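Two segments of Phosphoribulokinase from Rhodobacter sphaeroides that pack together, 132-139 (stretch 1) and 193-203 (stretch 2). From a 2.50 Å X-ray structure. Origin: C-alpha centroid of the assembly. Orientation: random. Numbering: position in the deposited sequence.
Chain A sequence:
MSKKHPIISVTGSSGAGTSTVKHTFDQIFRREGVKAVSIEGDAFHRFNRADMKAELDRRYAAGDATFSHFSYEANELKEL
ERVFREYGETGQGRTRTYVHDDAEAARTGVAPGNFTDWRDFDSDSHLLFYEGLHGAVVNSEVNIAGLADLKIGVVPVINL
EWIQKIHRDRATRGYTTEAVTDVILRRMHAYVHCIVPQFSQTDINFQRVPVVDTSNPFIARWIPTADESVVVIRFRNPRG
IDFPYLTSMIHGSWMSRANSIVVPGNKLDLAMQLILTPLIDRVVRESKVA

Stretch 1 (132-139) GLHGAVVN
Stretch 2 193-203: HCIVPQFSQTD

A single amide side chain can join an irregular segment to a helical one, and the contact between residues 132-139 and 193-203 of phosphoribulokinase is a compact example. Stretch 1 is irregular: Leu133 (phi/psi -86/-2), His134 (-136/40), Gly135 (-86/6) and Ala136 (-147/27) precede the more extended Val137 (-59/126) and Val138 (-123/122). Stretch 2 enters in a helix that begins earlier in the chain, with a wider pi-type turn at 193-195, continues as a 3-10 segment over 196-200, with Gln198 N to Ile195 O at 2.9 Å and Gln201 N to Gln198 O at 3.1 Å, and then becomes loop. The register is set by CA separations of 7.1 Å for Leu133-Ile195 and 5.5 Å for Ala136-Gln198, so the two segments run in the same direction.

Gln198 covers the most surface. Its CA-to-CB bond runs sideways, but chi1 m, chi2 t and chi3 31° carry the amide to stretch 1. There Gln198 NE2 donates to Leu133 O (3.1 Å, 137°) and, within its own stretch, to Cys194 O (2.9 Å, 153°), so one nitrogen ties the preceding helical turn to the facing loop. Gln198 NE2 also lies 3.4 Å from both His134 CD2 and Val137 CG2.

Ala136 directs its CA-to-CB bond toward stretch 2, and Ala136 CB lies 3.9 Å from Gln201 CB and 4.4 Å from Thr202 CG2. The CA-to-CB bond of Gln201, with chi1 and chi2 both m and chi3 -42°, also points toward stretch 1; Gln201 CG packs 3.6 Å from Ala136 O and 3.7 Å from Val138 CG2 (Val138 chi1 t).

At the other end, Ile195 (m, m) brings CD1 to 4.0 Å from Leu133 CB and over one face of the His134 ring (chi1 m, chi2 102°), 4.1 Å from His134 NE2. Cys194 CB meets that ring's edge, 4.4 Å from His134 NE2.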

ATOM      1  N   GLY A 132      -2.331  -0.678   2.090  1.00 17.66           N
ATOM      2  CA  GLY A 132      -3.166  -0.875   0.913  1.00 12.21           C
ATOM      3  C   GLY A 132      -2.984   0.171  -0.148  1.00 12.19           C
ATOM      4  O   GLY A 132      -1.989   0.867  -0.133  1.00 19.76           O
ATOM      5  N   LEU A 133      -3.944   0.286  -1.061  1.00 14.75           N
ATOM      6  CA  LEU A 133      -3.908   1.308  -2.112  1.00 18.65           C
ATOM      7  C   LEU A 133      -4.486   2.687  -1.782  1.00 18.22           C
ATOM      8  O   LEU A 133      -4.523   3.550  -2.659  1.00 19.46           O
ATOM      9  CB  LEU A 133      -4.615   0.820  -3.383  1.00 17.16           C
ATOM     10  CG  LEU A 133      -4.275  -0.435  -4.192  1.00 14.86           C
ATOM     11  CD1 LEU A 133      -3.181  -1.238  -3.578  1.00 17.58           C
ATOM     12  CD2 LEU A 133      -5.525  -1.264  -4.262  1.00 18.06           C
ATOM     13  N   HIS A 134      -5.020   2.877  -0.574  1.00 21.85           N
ATOM     14  CA  HIS A 134      -5.637   4.161  -0.219  1.00 17.72           C
ATOM     15  C   HIS A 134      -5.298   4.707   1.174  1.00 15.78           C
ATOM     16  O   HIS A 134      -6.091   5.454   1.749  1.00 19.03           O
ATOM     17  CB  HIS A 134      -7.159   4.076  -0.387  1.00 14.49           C
ATOM     18  CG  HIS A 134      -7.621   3.945  -1.815  1.00 15.74           C
ATOM     19  ND1 HIS A 134      -8.015   2.743  -2.360  1.00 13.50           N
ATOM     20  CD2 HIS A 134      -7.819   4.873  -2.786  1.00 22.07           C
ATOM     21  CE1 HIS A 134      -8.441   2.932  -3.596  1.00  8.04           C
ATOM     22  NE2 HIS A 134      -8.333   4.215  -3.880  1.00 15.46           N
ATOM     23  N   GLY A 135      -4.030   4.565   1.576  1.00 15.36           N
ATOM     24  CA  GLY A 135      -3.543   5.122   2.836  1.00  7.25           C
ATOM     25  C   GLY A 135      -3.069   6.569   2.855  1.00 10.26           C
ATOM     26  O   GLY A 135      -2.558   7.067   3.859  1.00  7.93           O
ATOM     27  N   ALA A 136      -3.252   7.266   1.743  1.00 11.36           N
ATOM     28  CA  ALA A 136      -2.932   8.675   1.688  1.00 10.21           C
ATOM     29  C   ALA A 136      -3.902   9.388   0.735  1.00 13.09           C
ATOM     30  O   ALA A 136      -3.636  10.502   0.254  1.00 17.05           O
ATOM     31  CB  ALA A 136      -1.503   8.858   1.258  1.00 11.14           C
ATOM     32  N   VAL A 137      -5.101   8.833   0.591  1.00 13.62           N
ATOM     33  CA  VAL A 137      -6.092   9.498  -0.228  1.00 13.99           C
ATOM     34  C   VAL A 137      -6.385  10.889   0.289  1.00 18.44           C
ATOM     35  O   VAL A 137      -6.689  11.087   1.469  1.00 17.09           O
ATOM     36  CB  VAL A 137      -7.391   8.746  -0.248  1.00 12.81           C
ATOM     37  CG1 VAL A 137      -8.358   9.464  -1.112  1.00 13.94           C
ATOM     38  CG2 VAL A 137      -7.188   7.379  -0.780  1.00 15.50           C
ATOM     39  N   VAL A 138      -6.254  11.868  -0.582  1.00 21.95           N
ATOM     40  CA  VAL A 138      -6.903  13.142  -0.336  1.00 18.73           C
ATOM     41  C   VAL A 138      -7.806  13.436  -1.505  1.00 17.42           C
ATOM     42  O   VAL A 138      -7.405  13.342  -2.661  1.00 22.38           O
ATOM     43  CB  VAL A 138      -5.901  14.284  -0.180  1.00 17.38           C
ATOM     44  CG1 VAL A 138      -6.571  15.467   0.470  1.00 22.85           C
ATOM     45  CG2 VAL A 138      -4.735  13.846   0.655  1.00 26.00           C
ATOM     46  N   ASN A 139      -9.076  13.604  -1.193  1.00 12.56           N
ATOM     47  CA  ASN A 139     -10.041  13.935  -2.207  1.00 21.15           C
ATOM     48  C   ASN A 139     -11.164  14.790  -1.640  1.00 27.06           C
ATOM     49  O   ASN A 139     -11.074  15.275  -0.522  1.00 30.08           O
ATOM     50  CB  ASN A 139     -10.557  12.664  -2.868  1.00 17.56           C
ATOM     51  CG  ASN A 139     -11.638  11.999  -2.104  1.00 10.95           C
ATOM     52  OD1 ASN A 139     -12.410  11.244  -2.669  1.00 25.09           O
ATOM     53  ND2 ASN A 139     -11.625  12.152  -0.800  1.00 15.88           N
ATOM     54  N   HIS A 193      -6.300   8.726 -11.746  1.00 20.00           N
ATOM     55  CA  HIS A 193      -7.181   9.660 -11.022  1.00 19.74           C
ATOM     56  C   HIS A 193      -7.149   9.528  -9.484  1.00 20.91           C
ATOM     57  O   HIS A 193      -7.203  10.536  -8.791  1.00 21.06           O
ATOM     58  CB  HIS A 193      -8.634   9.552 -11.526  1.00 26.64           C
ATOM     59  CG  HIS A 193      -8.900  10.291 -12.809  1.00 34.79           C
ATOM     60  ND1 HIS A 193      -9.489   9.695 -13.905  1.00 36.66           N
ATOM     61  CD2 HIS A 193      -8.733  11.594 -13.143  1.00 36.81           C
ATOM     62  CE1 HIS A 193      -9.673  10.595 -14.856  1.00 37.74           C
ATOM     63  NE2 HIS A 193      -9.220  11.756 -14.419  1.00 33.19           N
ATOM     64  N   CYS A 194      -6.945   8.313  -8.964  1.00 18.32           N
ATOM     65  CA  CYS A 194      -7.009   8.050  -7.522  1.00 12.12           C
ATOM     66  C   CYS A 194      -5.729   7.535  -6.894  1.00 12.46           C
ATOM     67  O   CYS A 194      -5.585   7.626  -5.681  1.00 15.52           O
ATOM     68  CB  CYS A 194      -8.102   7.039  -7.202  1.00 13.50           C
ATOM     69  SG  CYS A 194      -9.577   7.236  -8.143  1.00 16.08           S
ATOM     70  N   ILE A 195      -4.915   6.804  -7.654  1.00 11.75           N
ATOM     71  CA  ILE A 195      -3.659   6.278  -7.117  1.00 11.62           C
ATOM     72  C   ILE A 195      -2.463   7.208  -7.255  1.00 14.28           C
ATOM     73  O   ILE A 195      -1.956   7.712  -6.251  1.00 15.87           O
ATOM     74  CB  ILE A 195      -3.303   4.903  -7.702  1.00 12.49           C
ATOM     75  CG1 ILE A 195      -4.448   3.924  -7.432  1.00 15.15           C
ATOM     76  CG2 ILE A 195      -2.057   4.350  -7.037  1.00  8.23           C
ATOM     77  CD1 ILE A 195      -4.862   3.813  -5.977  1.00  6.26           C
ATOM     78  N   VAL A 196      -2.104   7.557  -8.483  1.00 10.29           N
ATOM     79  CA  VAL A 196      -0.967   8.436  -8.706  1.00  8.19           C
ATOM     80  C   VAL A 196      -0.843   9.619  -7.730  1.00 13.18           C
ATOM     81  O   VAL A 196       0.206   9.783  -7.116  1.00 18.40           O
ATOM     82  CB  VAL A 196      -0.946   8.906 -10.154  1.00  4.59           C
ATOM     83  CG1 VAL A 196      -0.220  10.202 -10.293  1.00  3.56           C
ATOM     84  CG2 VAL A 196      -0.276   7.878 -10.981  1.00  6.02           C
ATOM     85  N   PRO A 197      -1.926  10.373  -7.461  1.00 14.24           N
ATOM     86  CA  PRO A 197      -1.793  11.603  -6.683  1.00 13.74           C
ATOM     87  C   PRO A 197      -1.300  11.355  -5.272  1.00 14.83           C
ATOM     88  O   PRO A 197      -0.766  12.257  -4.626  1.00 25.17           O
ATOM     89  CB  PRO A 197      -3.206  12.174  -6.645  1.00  8.61           C
ATOM     90  CG  PRO A 197      -3.940  11.504  -7.742  1.00  2.25           C
ATOM     91  CD  PRO A 197      -3.326  10.145  -7.859  1.00 12.08           C
ATOM     92  N   GLN A 198      -1.539  10.146  -4.774  1.00 11.64           N
ATOM     93  CA  GLN A 198      -1.228   9.797  -3.395  1.00  9.73           C
ATOM     94  C   GLN A 198       0.265   9.805  -3.116  1.00  9.81           C
ATOM     95  O   GLN A 198       0.687   9.905  -1.974  1.00 16.61           O
ATOM     96  CB  GLN A 198      -1.797   8.419  -3.084  1.00 10.29           C
ATOM     97  CG  GLN A 198      -3.298   8.340  -3.149  1.00  3.22           C
ATOM     98  CD  GLN A 198      -3.787   7.053  -2.591  1.00  9.44           C
ATOM     99  OE1 GLN A 198      -3.169   6.489  -1.698  1.00 17.03           O
ATOM    100  NE2 GLN A 198      -4.887   6.547  -3.131  1.00 18.15           N
ATOM    101  N   PHE A 199       1.062   9.642  -4.170  1.00 17.11           N
ATOM    102  CA  PHE A 199       2.516   9.564  -4.049  1.00 17.79           C
ATOM    103  C   PHE A 199       3.141  10.966  -3.967  1.00 20.47           C
ATOM    104  O   PHE A 199       4.355  11.114  -4.053  1.00 22.79           O
ATOM    105  CB  PHE A 199       3.110   8.759  -5.223  1.00 11.70           C
ATOM    106  CG  PHE A 199       2.531   7.374  -5.363  1.00 11.16           C
ATOM    107  CD1 PHE A 199       2.450   6.529  -4.252  1.00 18.51           C
ATOM    108  CD2 PHE A 199       1.892   6.998  -6.539  1.00 13.52           C
ATOM    109  CE1 PHE A 199       1.709   5.350  -4.307  1.00 13.74           C
ATOM    110  CE2 PHE A 199       1.157   5.820  -6.610  1.00 12.10           C
ATOM    111  CZ  PHE A 199       1.053   5.003  -5.490  1.00  9.89           C
ATOM    112  N   SER A 200       2.302  11.982  -3.767  1.00 18.94           N
ATOM    113  CA  SER A 200       2.784  13.305  -3.409  1.00 16.24           C
ATOM    114  C   SER A 200       2.342  13.657  -2.003  1.00 16.64           C
ATOM    115  O   SER A 200       2.627  14.755  -1.536  1.00 26.72           O
ATOM    116  CB  SER A 200       2.244  14.346  -4.371  1.00 19.22           C
ATOM    117  OG  SER A 200       2.265  13.871  -5.701  1.00 25.97           O
ATOM    118  N   GLN A 201       1.555  12.778  -1.382  1.00  9.77           N
ATOM    119  CA  GLN A 201       1.141  12.949  -0.001  1.00 12.93           C
ATOM    120  C   GLN A 201       2.085  12.249   0.975  1.00 13.57           C
ATOM    121  O   GLN A 201       2.094  12.537   2.162  1.00 17.16           O
ATOM    122  CB  GLN A 201      -0.273  12.412   0.188  1.00 14.29           C
ATOM    123  CG  GLN A 201      -1.314  13.097  -0.671  1.00 20.74           C
ATOM    124  CD  GLN A 201      -1.263  14.600  -0.553  1.00 26.81           C
ATOM    125  OE1 GLN A 201      -1.097  15.147   0.541  1.00 33.15           O
ATOM    126  NE2 GLN A 201      -1.356  15.280  -1.682  1.00 34.42           N
ATOM    127  N   THR A 202       2.851  11.295   0.479  1.00 15.98           N
ATOM    128  CA  THR A 202       3.637  10.410   1.330  1.00 12.42           C
ATOM    129  C   THR A 202       4.918  11.093   1.818  1.00 13.77           C
ATOM    130  O   THR A 202       5.342  12.077   1.245  1.00 20.65           O
ATOM    131  CB  THR A 202       3.985   9.127   0.555  1.00  5.91           C
ATOM    132  OG1 THR A 202       4.342   9.459  -0.792  1.00 11.14           O
ATOM    133  CG2 THR A 202       2.795   8.201   0.474  1.00  9.18           C
ATOM    134  N   ASP A 203       5.506  10.598   2.903  1.00 12.06           N
ATOM    135  CA  ASP A 203       6.755  11.125   3.421  1.00  7.90           C
ATOM    136  C   ASP A 203       7.945  10.453   2.769  1.00 11.11           C
ATOM    137  O   ASP A 203       8.998  11.060   2.616  1.00 15.71           O
ATOM    138  CB  ASP A 203       6.838  10.901   4.923  1.00 15.84           C
ATOM    139  CG  ASP A 203       5.870  11.766   5.705  1.00 22.29           C
ATOM    140  OD1 ASP A 203       6.128  12.969   5.888  1.00 20.86           O
ATOM    141  OD2 ASP A 203       4.878  11.219   6.208  1.00 29.12           O
TER